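Local coordinates for protein rhamnonate dehydratase (Gibberella zeae PH-1, PDB 3FXG) that probably catalyses the magnesium-dependent dehydration of L-rhamnonate, as a member of the enolase superfamily, at residues K12-F17 / F100-D105; F190-G195 / M225-S230; S327-Y332 / I365-P370. All blocks are in the same frame, centred on the assembly; numbering follows the deposited sequence.

Contact 1. Residues K12-F17 / F100-D105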
ATOM      1  N   LYS A  12      31.578  32.701 -27.215  1.00 16.50           N
ATOM      2  CA  LYS A  12      32.933  33.232 -27.241  1.00 17.65           C
ATOM      3  C   LYS A  12      33.478  33.531 -25.851  1.00 17.06           C
ATOM      4  O   LYS A  12      34.632  33.213 -25.548  1.00 17.75           O
ATOM      5  CB  LYS A  12      32.962  34.511 -28.084  1.00 19.72           C
ATOM      6  CG  LYS A  12      34.319  35.195 -28.143  1.00 23.82           C
ATOM      7  CD  LYS A  12      34.248  36.463 -28.979  1.00 26.88           C
ATOM      8  CE  LYS A  12      35.607  37.144 -29.068  1.00 31.18           C
ATOM      9  NZ  LYS A  12      35.572  38.349 -29.948  1.00 32.48           N
ATOM     10  N   ALA A  13      32.652  34.137 -25.006  1.00 15.67           N
ATOM     11  CA  ALA A  13      33.086  34.488 -23.665  1.00 16.04           C
ATOM     12  C   ALA A  13      31.935  34.619 -22.680  1.00 17.28           C
ATOM     13  O   ALA A  13      30.774  34.763 -23.070  1.00 16.49           O
ATOM     14  CB  ALA A  13      33.872  35.797 -23.707  1.00 18.25           C
ATOM     15  N   ILE A  14      32.273  34.553 -21.396  1.00 15.91           N
ATOM     16  CA  ILE A  14      31.287  34.703 -20.340  1.00 16.03           C
ATOM     17  C   ILE A  14      31.867  35.630 -19.281  1.00 16.02           C
ATOM     18  O   ILE A  14      33.028  35.498 -18.890  1.00 17.34           O
ATOM     19  CB  ILE A  14      30.908  33.341 -19.702  1.00 18.06           C
ATOM     20  CG1 ILE A  14      29.870  33.558 -18.597  1.00 17.40           C
ATOM     21  CG2 ILE A  14      32.140  32.655 -19.146  1.00 18.59           C
ATOM     22  CD1 ILE A  14      29.184  32.280 -18.133  1.00 20.70           C
ATOM     23  N   ARG A  15      31.060  36.586 -18.842  1.00 14.75           N
ATOM     24  CA  ARG A  15      31.481  37.546 -17.833  1.00 14.90           C
ATOM     25  C   ARG A  15      30.446  37.563 -16.712  1.00 15.73           C
ATOM     26  O   ARG A  15      29.267  37.315 -16.949  1.00 15.88           O
ATOM     27  CB  ARG A  15      31.591  38.945 -18.454  1.00 15.10           C
ATOM     28  CG  ARG A  15      32.627  39.079 -19.570  1.00 16.80           C
ATOM     29  CD  ARG A  15      32.622  40.488 -20.165  1.00 19.32           C
ATOM     30  NE  ARG A  15      31.433  40.759 -20.977  1.00 19.62           N
ATOM     31  CZ  ARG A  15      31.309  40.434 -22.264  1.00 20.54           C
ATOM     32  NH1 ARG A  15      32.302  39.823 -22.898  1.00 19.28           N
ATOM     33  NH2 ARG A  15      30.191  40.720 -22.920  1.00 20.94           N
ATOM     34  N   SER A  16      30.887  37.838 -15.489  1.00 15.79           N
ATOM     35  CA  SER A  16      29.963  37.904 -14.364  1.00 15.13           C
ATOM     36  C   SER A  16      30.257  39.153 -13.553  1.00 15.68           C
ATOM     37  O   SER A  16      31.405  39.595 -13.462  1.00 14.77           O
ATOM     38  CB  SER A  16      30.076  36.657 -13.476  1.00 13.64           C
ATOM     39  OG  SER A  16      31.325  36.593 -12.818  1.00 15.55           O
ATOM     40  N   PHE A  17      29.207  39.719 -12.972  1.00 14.72           N
ATOM     41  CA  PHE A  17      29.322  40.932 -12.179  1.00 16.43           C
ATOM     42  C   PHE A  17      28.478  40.833 -10.925  1.00 16.85           C
ATOM     43  O   PHE A  17      27.433  40.183 -10.916  1.00 16.60           O
ATOM     44  CB  PHE A  17      28.820  42.136 -12.980  1.00 16.89           C
ATOM     45  CG  PHE A  17      29.538  42.352 -14.274  1.00 16.95           C
ATOM     46  CD1 PHE A  17      30.670  43.157 -14.329  1.00 18.33           C
ATOM     47  CD2 PHE A  17      29.087  41.742 -15.442  1.00 18.50           C
ATOM     48  CE1 PHE A  17      31.346  43.354 -15.531  1.00 19.07           C
ATOM     49  CE2 PHE A  17      29.755  41.931 -16.649  1.00 20.43           C
ATOM     50  CZ  PHE A  17      30.887  42.739 -16.692  1.00 20.01           C
ATOM     51  N   PHE A 100      32.445  24.451 -19.627  1.00 11.68           N
ATOM     52  CA  PHE A 100      31.448  23.771 -20.451  1.00 13.98           C
ATOM     53  C   PHE A 100      30.841  24.682 -21.510  1.00 14.09           C
ATOM     54  O   PHE A 100      30.268  24.210 -22.495  1.00 14.21           O
ATOM     55  CB  PHE A 100      30.316  23.242 -19.568  1.00 13.16           C
ATOM     56  CG  PHE A 100      30.783  22.373 -18.442  1.00 13.32           C
ATOM     57  CD1 PHE A 100      31.263  21.092 -18.689  1.00 14.46           C
ATOM     58  CD2 PHE A 100      30.761  22.841 -17.132  1.00 13.69           C
ATOM     59  CE1 PHE A 100      31.715  20.287 -17.646  1.00 15.05           C
ATOM     60  CE2 PHE A 100      31.213  22.044 -16.082  1.00 14.68           C
ATOM     61  CZ  PHE A 100      31.691  20.765 -16.341  1.00 14.00           C
ATOM     62  N   LEU A 101      30.984  25.985 -21.311  1.00 13.79           N
ATOM     63  CA  LEU A 101      30.388  26.963 -22.212  1.00 14.53           C
ATOM     64  C   LEU A 101      31.233  27.492 -23.363  1.00 14.68           C
ATOM     65  O   LEU A 101      30.740  27.613 -24.483  1.00 14.04           O
ATOM     66  CB  LEU A 101      29.884  28.147 -21.386  1.00 14.04           C
ATOM     67  CG  LEU A 101      29.004  27.780 -20.189  1.00 14.79           C
ATOM     68  CD1 LEU A 101      28.779  29.009 -19.327  1.00 13.85           C
ATOM     69  CD2 LEU A 101      27.685  27.198 -20.675  1.00 14.15           C
ATOM     70  N   ILE A 102      32.492  27.826 -23.098  1.00 15.72           N
ATOM     71  CA  ILE A 102      33.340  28.382 -24.150  1.00 15.47           C
ATOM     72  C   ILE A 102      33.465  27.467 -25.363  1.00 14.77           C
ATOM     73  O   ILE A 102      33.837  26.301 -25.241  1.00 15.22           O
ATOM     74  CB  ILE A 102      34.759  28.713 -23.624  1.00 17.10           C
ATOM     75  CG1 ILE A 102      34.668  29.574 -22.359  1.00 16.25           C
ATOM     76  CG2 ILE A 102      35.545  29.459 -24.698  1.00 17.40           C
ATOM     77  CD1 ILE A 102      33.864  30.848 -22.527  1.00 18.11           C
ATOM     78  N   GLY A 103      33.141  28.010 -26.535  1.00 15.93           N
ATOM     79  CA  GLY A 103      33.228  27.246 -27.769  1.00 15.21           C
ATOM     80  C   GLY A 103      32.006  26.402 -28.092  1.00 15.66           C
ATOM     81  O   GLY A 103      31.928  25.803 -29.165  1.00 14.57           O
ATOM     82  N   ALA A 104      31.043  26.362 -27.177  1.00 14.78           N
ATOM     83  CA  ALA A 104      29.832  25.565 -27.379  1.00 14.23           C
ATOM     84  C   ALA A 104      28.757  26.267 -28.198  1.00 13.97           C
ATOM     85  O   ALA A 104      28.736  27.492 -28.303  1.00 14.94           O
ATOM     86  CB  ALA A 104      29.251  25.153 -26.022  1.00 15.05           C
ATOM     87  N   ASP A 105      27.871  25.472 -28.790  1.00 13.53           N
ATOM     88  CA  ASP A 105      26.760  26.000 -29.570  1.00 14.48           C
ATOM     89  C   ASP A 105      25.711  26.330 -28.513  1.00 14.27           C
ATOM     90  O   ASP A 105      25.258  25.444 -27.792  1.00 14.62           O
ATOM     91  CB  ASP A 105      26.214  24.925 -30.519  1.00 16.07           C
ATOM     92  CG  ASP A 105      25.196  25.475 -31.507  1.00 17.41           C
ATOM     93  OD1 ASP A 105      24.300  26.242 -31.089  1.00 17.37           O
ATOM     94  OD2 ASP A 105      25.287  25.135 -32.704  1.00 18.47           O
TER
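I14 and L101 meet through their terminal methyls, CD1 of I14 standing 3.5 Å from CD1 of L101 as the two side chains cross obliquely. The I14 chain is extended: CG1 lies anti to the backbone N (chi1 180°), and CD1 continues toward the end of helix 86-101. I102 approaches the strand differently. Its CB does not point straight at the strand, but chi1 of -52° sets CG1 anti to the carbonyl carbon and chi2 of -55° turns CD1 back against the strand backbone, 3.9 Å from both the O of K12 and the CA of A13. The same methyl is 4.2 Å from CG2 of I14, joining the two parts of the contact.

I102 belongs to a type II turn from L101 to A104, closed by A104 N bonding to L101 O, with G103 at positive phi. Across from it, K12 and A13 both face E72 in a classic beta bulge at the start of the strand. V93 and E98 of helix 86-101 also touch I14, and L112 touches L101. No hydrogen bond joins the segments: methyls pack on methyls and on backbone, while the backbone bond of G103 with I11 ties the turn to the same strand.

Contact 2. Residues F190-G195 / M225-S230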
ATOM      1  N   PHE A 190       3.124  35.226  12.466  1.00 16.02           N
ATOM      2  CA  PHE A 190       3.739  34.501  13.577  1.00 16.89           C
ATOM      3  C   PHE A 190       3.964  33.006  13.376  1.00 17.70           C
ATOM      4  O   PHE A 190       3.164  32.325  12.737  1.00 17.67           O
ATOM      5  CB  PHE A 190       2.909  34.761  14.834  1.00 18.02           C
ATOM      6  CG  PHE A 190       2.605  36.218  15.043  1.00 20.70           C
ATOM      7  CD1 PHE A 190       3.610  37.102  15.427  1.00 22.02           C
ATOM      8  CD2 PHE A 190       1.338  36.723  14.766  1.00 20.56           C
ATOM      9  CE1 PHE A 190       3.359  38.471  15.528  1.00 22.79           C
ATOM     10  CE2 PHE A 190       1.078  38.090  14.863  1.00 22.81           C
ATOM     11  CZ  PHE A 190       2.091  38.964  15.242  1.00 21.92           C
ATOM     12  N   CYS A 191       5.068  32.513  13.935  1.00 17.33           N
ATOM     13  CA  CYS A 191       5.449  31.109  13.824  1.00 18.47           C
ATOM     14  C   CYS A 191       4.877  30.262  14.963  1.00 18.60           C
ATOM     15  O   CYS A 191       4.360  30.791  15.944  1.00 18.55           O
ATOM     16  CB  CYS A 191       6.977  30.983  13.802  1.00 18.84           C
ATOM     17  SG  CYS A 191       7.773  31.219  15.412  1.00 23.61           S
ATOM     18  N   PRO A 192       4.966  28.927  14.841  1.00 19.39           N
ATOM     19  CA  PRO A 192       4.449  28.009  15.863  1.00 19.75           C
ATOM     20  C   PRO A 192       4.993  28.230  17.276  1.00 20.39           C
ATOM     21  O   PRO A 192       4.292  27.988  18.258  1.00 18.98           O
ATOM     22  CB  PRO A 192       4.823  26.635  15.310  1.00 19.48           C
ATOM     23  CG  PRO A 192       4.756  26.846  13.828  1.00 19.81           C
ATOM     24  CD  PRO A 192       5.455  28.177  13.669  1.00 20.32           C
ATOM     25  N   ASP A 193       6.237  28.686  17.382  1.00 21.86           N
ATOM     26  CA  ASP A 193       6.834  28.908  18.692  1.00 24.70           C
ATOM     27  C   ASP A 193       6.167  30.019  19.497  1.00 24.99           C
ATOM     28  O   ASP A 193       6.476  30.208  20.672  1.00 24.50           O
ATOM     29  CB  ASP A 193       8.332  29.177  18.551  1.00 27.82           C
ATOM     30  CG  ASP A 193       9.099  27.938  18.135  1.00 32.88           C
ATOM     31  OD1 ASP A 193       8.966  26.901  18.819  1.00 35.48           O
ATOM     32  OD2 ASP A 193       9.833  27.995  17.129  1.00 36.65           O
ATOM     33  N   ASP A 194       5.255  30.752  18.869  1.00 24.63           N
ATOM     34  CA  ASP A 194       4.535  31.812  19.565  1.00 24.92           C
ATOM     35  C   ASP A 194       3.284  31.211  20.201  1.00 23.62           C
ATOM     36  O   ASP A 194       2.451  31.918  20.768  1.00 23.82           O
ATOM     37  CB  ASP A 194       4.163  32.938  18.597  1.00 26.86           C
ATOM     38  CG  ASP A 194       5.289  33.943  18.415  1.00 30.27           C
ATOM     39  OD1 ASP A 194       6.469  33.538  18.476  1.00 31.18           O
ATOM     40  OD2 ASP A 194       4.997  35.137  18.199  1.00 33.12           O
ATOM     41  N   GLY A 195       3.169  29.890  20.093  1.00 22.31           N
ATOM     42  CA  GLY A 195       2.049  29.177  20.678  1.00 19.95           C
ATOM     43  C   GLY A 195       0.655  29.611  20.273  1.00 21.29           C
ATOM     44  O   GLY A 195       0.451  30.230  19.228  1.00 20.50           O
HETATM   45  N   MSE A 225       7.962  28.536   4.496  1.00 12.30           N
HETATM   46  CA  MSE A 225       8.507  27.305   5.085  1.00 13.69           C
HETATM   47  C   MSE A 225       8.719  27.347   6.605  1.00 13.49           C
HETATM   48  O   MSE A 225       9.611  26.686   7.138  1.00 14.13           O
HETATM   49  CB  MSE A 225       9.824  26.928   4.370  1.00 18.60           C
HETATM   50  CG  MSE A 225      10.946  27.964   4.432  1.00 22.63           C
HETATM   51 SE   MSE A 225      12.465  27.654   3.200  1.00 31.64          SE
HETATM   52  CE  MSE A 225      13.048  29.490   3.033  1.00 24.91           C
ATOM     53  N   SER A 226       7.850  28.066   7.309  1.00 12.48           N
ATOM     54  CA  SER A 226       8.012  28.238   8.750  1.00 13.78           C
ATOM     55  C   SER A 226       7.152  27.435   9.719  1.00 13.31           C
ATOM     56  O   SER A 226       7.369  27.518  10.927  1.00 12.91           O
ATOM     57  CB  SER A 226       7.832  29.716   9.094  1.00 14.36           C
ATOM     58  OG  SER A 226       6.468  30.087   8.957  1.00 15.43           O
ATOM     59  N   LEU A 227       6.180  26.675   9.229  1.00 11.71           N
ATOM     60  CA  LEU A 227       5.322  25.929  10.143  1.00 11.52           C
ATOM     61  C   LEU A 227       5.679  24.450  10.225  1.00 11.57           C
ATOM     62  O   LEU A 227       6.773  24.031   9.840  1.00 12.39           O
ATOM     63  CB  LEU A 227       3.851  26.083   9.728  1.00  9.33           C
ATOM     64  CG  LEU A 227       3.412  27.505   9.357  1.00 11.46           C
ATOM     65  CD1 LEU A 227       1.931  27.499   8.998  1.00 10.57           C
ATOM     66  CD2 LEU A 227       3.686  28.461  10.521  1.00  9.89           C
ATOM     67  N   ASN A 228       4.751  23.667  10.759  1.00 11.31           N
ATOM     68  CA  ASN A 228       4.931  22.226  10.870  1.00 13.12           C
ATOM     69  C   ASN A 228       3.554  21.606  10.659  1.00 13.63           C
ATOM     70  O   ASN A 228       2.551  22.323  10.615  1.00 14.26           O
ATOM     71  CB  ASN A 228       5.514  21.849  12.237  1.00 13.61           C
ATOM     72  CG  ASN A 228       4.628  22.264  13.386  1.00 14.45           C
ATOM     73  OD1 ASN A 228       3.474  21.845  13.483  1.00 13.66           O
ATOM     74  ND2 ASN A 228       5.169  23.087  14.275  1.00 13.55           N
ATOM     75  N   VAL A 229       3.495  20.286  10.528  1.00 12.70           N
ATOM     76  CA  VAL A 229       2.224  19.617  10.272  1.00 12.10           C
ATOM     77  C   VAL A 229       1.098  19.914  11.251  1.00 12.46           C
ATOM     78  O   VAL A 229       0.010  20.323  10.835  1.00 11.22           O
ATOM     79  CB  VAL A 229       2.417  18.085  10.165  1.00 13.07           C
ATOM     80  CG1 VAL A 229       1.065  17.392  10.030  1.00 12.98           C
ATOM     81  CG2 VAL A 229       3.281  17.761   8.952  1.00 11.08           C
ATOM     82  N   SER A 230       1.343  19.707  12.543  1.00 11.36           N
ATOM     83  CA  SER A 230       0.311  19.951  13.548  1.00 12.84           C
ATOM     84  C   SER A 230      -0.170  21.397  13.576  1.00 13.42           C
ATOM     85  O   SER A 230      -1.374  21.656  13.618  1.00 13.77           O
ATOM     86  CB  SER A 230       0.815  19.570  14.944  1.00 15.59           C
ATOM     87  OG  SER A 230       1.027  18.173  15.044  1.00 21.14           O
TER
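L227 turns its CG anti to the carbonyl carbon (chi1 -44°), and chi2 of -179° sets CD1 anti to CA, leaving CD2 as the methyl that meets the ring of P192; N228 instead has CG between its backbone N and carbonyl carbon (chi1 60°), which brings its amide to the same proline. P192 is thus touched by three consecutive residues. CD2 of L227 lies 3.6 Å from CD of P192, the two side chains crossing at about a right angle. The amide of N228 slides past the ring in the opposite direction, its ND2 3.7 Å from CB of P192. A third approach comes from the main chain, where the O of S226 stands 3.4 Å from CD of P192.

Both segments are ends of loops that lead into helices. P192 opens a short 3-10 turn before helix 195-213, in which the N of D194 bonds to the O of C191. N228 is the N-cap of helix 229-238, its OD1 accepting from the N of Y231, while Y231 also packs on P192. S226 OG is held by C223 O and S43 OG, and its side chain lies about 11 Å from the bound magnesium ion. No hydrogen bond joins the segments: the proline makes only van der Waals contact, ND2 of N228 lying against it while OD1 caps its helix; the contact joins two neighbouring beta-to-alpha connections of the barrel domain.

Contact 3. Residues S327-Y332 / I365-P370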
ATOM      1  N   SER A 327      10.036  36.040 -10.176  1.00 24.49           N
ATOM      2  CA  SER A 327      10.930  35.871 -11.329  1.00 23.38           C
ATOM      3  C   SER A 327      10.871  36.851 -12.503  1.00 22.18           C
ATOM      4  O   SER A 327      11.702  36.772 -13.410  1.00 21.16           O
ATOM      5  CB  SER A 327      10.802  34.442 -11.869  1.00 24.24           C
ATOM      6  OG  SER A 327      11.153  33.493 -10.878  1.00 24.84           O
ATOM      7  N   GLY A 328       9.909  37.767 -12.506  1.00 21.24           N
ATOM      8  CA  GLY A 328       9.825  38.729 -13.596  1.00 18.45           C
ATOM      9  C   GLY A 328       9.724  38.127 -14.993  1.00 17.23           C
ATOM     10  O   GLY A 328       9.118  37.073 -15.165  1.00 15.42           O
ATOM     11  N   PRO A 329      10.303  38.779 -16.017  1.00 16.53           N
ATOM     12  CA  PRO A 329      10.267  38.292 -17.404  1.00 16.18           C
ATOM     13  C   PRO A 329      10.692  36.833 -17.590  1.00 15.49           C
ATOM     14  O   PRO A 329      10.205  36.150 -18.491  1.00 14.22           O
ATOM     15  CB  PRO A 329      11.192  39.261 -18.127  1.00 16.58           C
ATOM     16  CG  PRO A 329      10.935  40.547 -17.394  1.00 19.15           C
ATOM     17  CD  PRO A 329      10.959  40.098 -15.948  1.00 18.52           C
ATOM     18  N   TYR A 330      11.603  36.356 -16.750  1.00 15.70           N
ATOM     19  CA  TYR A 330      12.049  34.972 -16.860  1.00 15.06           C
ATOM     20  C   TYR A 330      10.867  34.040 -16.621  1.00 16.41           C
ATOM     21  O   TYR A 330      10.818  32.931 -17.156  1.00 16.74           O
ATOM     22  CB  TYR A 330      13.166  34.691 -15.854  1.00 13.81           C
ATOM     23  CG  TYR A 330      14.319  35.655 -15.983  1.00 14.67           C
ATOM     24  CD1 TYR A 330      14.869  35.945 -17.232  1.00 15.80           C
ATOM     25  CD2 TYR A 330      14.842  36.302 -14.864  1.00 14.97           C
ATOM     26  CE1 TYR A 330      15.909  36.859 -17.366  1.00 15.44           C
ATOM     27  CE2 TYR A 330      15.883  37.219 -14.988  1.00 15.65           C
ATOM     28  CZ  TYR A 330      16.408  37.493 -16.241  1.00 16.04           C
ATOM     29  OH  TYR A 330      17.420  38.412 -16.378  1.00 16.19           O
ATOM     30  N   SER A 331       9.915  34.494 -15.815  1.00 14.65           N
ATOM     31  CA  SER A 331       8.730  33.699 -15.539  1.00 16.41           C
ATOM     32  C   SER A 331       7.596  34.069 -16.493  1.00 14.69           C
ATOM     33  O   SER A 331       6.803  33.211 -16.876  1.00 14.79           O
ATOM     34  CB  SER A 331       8.285  33.883 -14.085  1.00 18.93           C
ATOM     35  OG  SER A 331       8.194  35.255 -13.746  1.00 26.19           O
ATOM     36  N   TYR A 332       7.523  35.335 -16.899  1.00 14.82           N
ATOM     37  CA  TYR A 332       6.460  35.755 -17.811  1.00 12.69           C
ATOM     38  C   TYR A 332       6.513  34.976 -19.121  1.00 12.07           C
ATOM     39  O   TYR A 332       5.494  34.478 -19.596  1.00 11.83           O
ATOM     40  CB  TYR A 332       6.549  37.258 -18.119  1.00 14.07           C
ATOM     41  CG  TYR A 332       6.603  38.142 -16.893  1.00 15.84           C
ATOM     42  CD1 TYR A 332       6.126  37.691 -15.662  1.00 15.42           C
ATOM     43  CD2 TYR A 332       7.137  39.431 -16.960  1.00 17.31           C
ATOM     44  CE1 TYR A 332       6.182  38.494 -14.532  1.00 16.68           C
ATOM     45  CE2 TYR A 332       7.195  40.245 -15.832  1.00 16.80           C
ATOM     46  CZ  TYR A 332       6.716  39.767 -14.623  1.00 17.17           C
ATOM     47  OH  TYR A 332       6.782  40.549 -13.495  1.00 18.89           O
ATOM     48  N   ILE A 365      15.977  49.170 -17.764  1.00 20.61           N
ATOM     49  CA  ILE A 365      15.186  50.371 -18.020  1.00 23.05           C
ATOM     50  C   ILE A 365      13.800  50.105 -18.604  1.00 23.53           C
ATOM     51  O   ILE A 365      12.965  51.010 -18.654  1.00 24.76           O
ATOM     52  CB  ILE A 365      15.918  51.321 -18.992  1.00 24.19           C
ATOM     53  CG1 ILE A 365      16.077  50.649 -20.352  1.00 25.93           C
ATOM     54  CG2 ILE A 365      17.280  51.696 -18.438  1.00 25.83           C
ATOM     55  CD1 ILE A 365      16.841  51.480 -21.368  1.00 29.48           C
ATOM     56  N   ASP A 366      13.551  48.871 -19.031  1.00 22.00           N
ATOM     57  CA  ASP A 366      12.273  48.541 -19.655  1.00 21.35           C
ATOM     58  C   ASP A 366      11.582  47.267 -19.170  1.00 21.54           C
ATOM     59  O   ASP A 366      10.969  46.551 -19.965  1.00 19.68           O
ATOM     60  CB  ASP A 366      12.470  48.446 -21.166  1.00 22.55           C
ATOM     61  CG  ASP A 366      13.638  47.557 -21.543  1.00 24.34           C
ATOM     62  OD1 ASP A 366      14.186  46.878 -20.644  1.00 22.64           O
ATOM     63  OD2 ASP A 366      14.007  47.532 -22.736  1.00 25.33           O
ATOM     64  N   GLU A 367      11.667  46.981 -17.878  1.00 19.66           N
ATOM     65  CA  GLU A 367      11.023  45.787 -17.351  1.00 19.91           C
ATOM     66  C   GLU A 367       9.506  45.963 -17.453  1.00 19.07           C
ATOM     67  O   GLU A 367       8.965  46.971 -17.007  1.00 19.69           O
ATOM     68  CB  GLU A 367      11.418  45.579 -15.886  1.00 21.28           C
ATOM     69  CG  GLU A 367      10.976  44.249 -15.291  1.00 23.62           C
ATOM     70  CD  GLU A 367      11.196  44.179 -13.787  1.00 22.62           C
ATOM     71  OE1 GLU A 367      12.329  44.446 -13.329  1.00 23.63           O
ATOM     72  OE2 GLU A 367      10.233  43.854 -13.063  1.00 22.98           O
ATOM     73  N   PRO A 368       8.804  44.998 -18.073  1.00 17.85           N
ATOM     74  CA  PRO A 368       7.347  45.115 -18.189  1.00 17.98           C
ATOM     75  C   PRO A 368       6.737  44.863 -16.809  1.00 17.63           C
ATOM     76  O   PRO A 368       7.038  43.857 -16.170  1.00 16.51           O
ATOM     77  CB  PRO A 368       6.996  44.025 -19.198  1.00 17.54           C
ATOM     78  CG  PRO A 368       8.029  42.974 -18.919  1.00 19.95           C
ATOM     79  CD  PRO A 368       9.295  43.794 -18.764  1.00 17.97           C
ATOM     80  N   ILE A 369       5.892  45.778 -16.348  1.00 17.62           N
ATOM     81  CA  ILE A 369       5.285  45.643 -15.025  1.00 18.09           C
ATOM     82  C   ILE A 369       3.760  45.599 -15.068  1.00 16.55           C
ATOM     83  O   ILE A 369       3.127  46.370 -15.783  1.00 17.46           O
ATOM     84  CB  ILE A 369       5.746  46.800 -14.111  1.00 19.77           C
ATOM     85  CG1 ILE A 369       7.263  46.729 -13.930  1.00 21.53           C
ATOM     86  CG2 ILE A 369       5.051  46.720 -12.757  1.00 20.98           C
ATOM     87  CD1 ILE A 369       7.854  47.936 -13.240  1.00 25.30           C
ATOM     88  N   PRO A 370       3.150  44.688 -14.291  1.00 15.51           N
ATOM     89  CA  PRO A 370       1.692  44.550 -14.255  1.00 13.69           C
ATOM     90  C   PRO A 370       0.984  45.596 -13.400  1.00 14.16           C
ATOM     91  O   PRO A 370       0.322  45.265 -12.416  1.00 12.33           O
ATOM     92  CB  PRO A 370       1.505  43.133 -13.723  1.00 14.23           C
ATOM     93  CG  PRO A 370       2.604  43.032 -12.727  1.00 13.32           C
ATOM     94  CD  PRO A 370       3.789  43.643 -13.470  1.00 14.67           C
TER
HETATM   95  O   HOH W   1       7.795  42.810 -13.876  1.00 28.99           O
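Y332 lays one side of its ring against P368 where the first turn of helix 329-335 meets the loop 365-370. The CB of Y332 points toward that loop, and chi1 of -53° sets CG anti to the carbonyl carbon. Along one side of the ring, CD2 comes to 4.1 Å from CG of P368, and CE2 follows at 3.6 Å from the O of P368. At the tip, OH is 4.3 Å from CD of P370 and gives its proton to a water that lies in the plane of the ring at its edge. One ring face is laid over its own helix start, with the O of G328 3.0 Å above the ring centre and the N of P329 offset toward the rim; that same O accepts from the N of S331 and the N of Y332. F166 also meets the tyrosine ring, and L375 touches both Y332 and P368.

Beside the tyrosine, CG of P329 touches the CD–CG side of P368, 3.9 Å from CD. CD of P329 is also 4.2 Å from CG of E367. The E367 carboxylate also accepts from backbone, OE2 from V359 N and OE1 from F360 N.

The water completes the join: besides accepting from Y332, it donates to OE2 of E367 at 2.8 Å and to the O of P368. No direct hydrogen bond crosses between the segments; one water bridges them, while P329, Y332, P368, CG of E367 and CD of P370 supply the apolar packing, beside barrel strands 344-347 and 374-376.

The three contacts follow one another along the chain, each closing before the next opens. Contact 1 joins strand 11-19 of the four-stranded antiparallel sheet to the end of helix 86-101, in the N-terminal part of the fold. Contacts 2 and 3 both lie in the enolase C-terminal, TIM-barrel-like domain, yet on opposite sides of the chain's centre, their centres about 33 Å apart. Contacts 1 and 2 are the most distant pair, with centres about 45 Å apart; contact 3 lies about 25 Å from contact 1, again centre to centre. None touches another. They lie at separate places in the two-domain architecture of the superfamily, contact 2 following the strand that ends in the magnesium ligand D222.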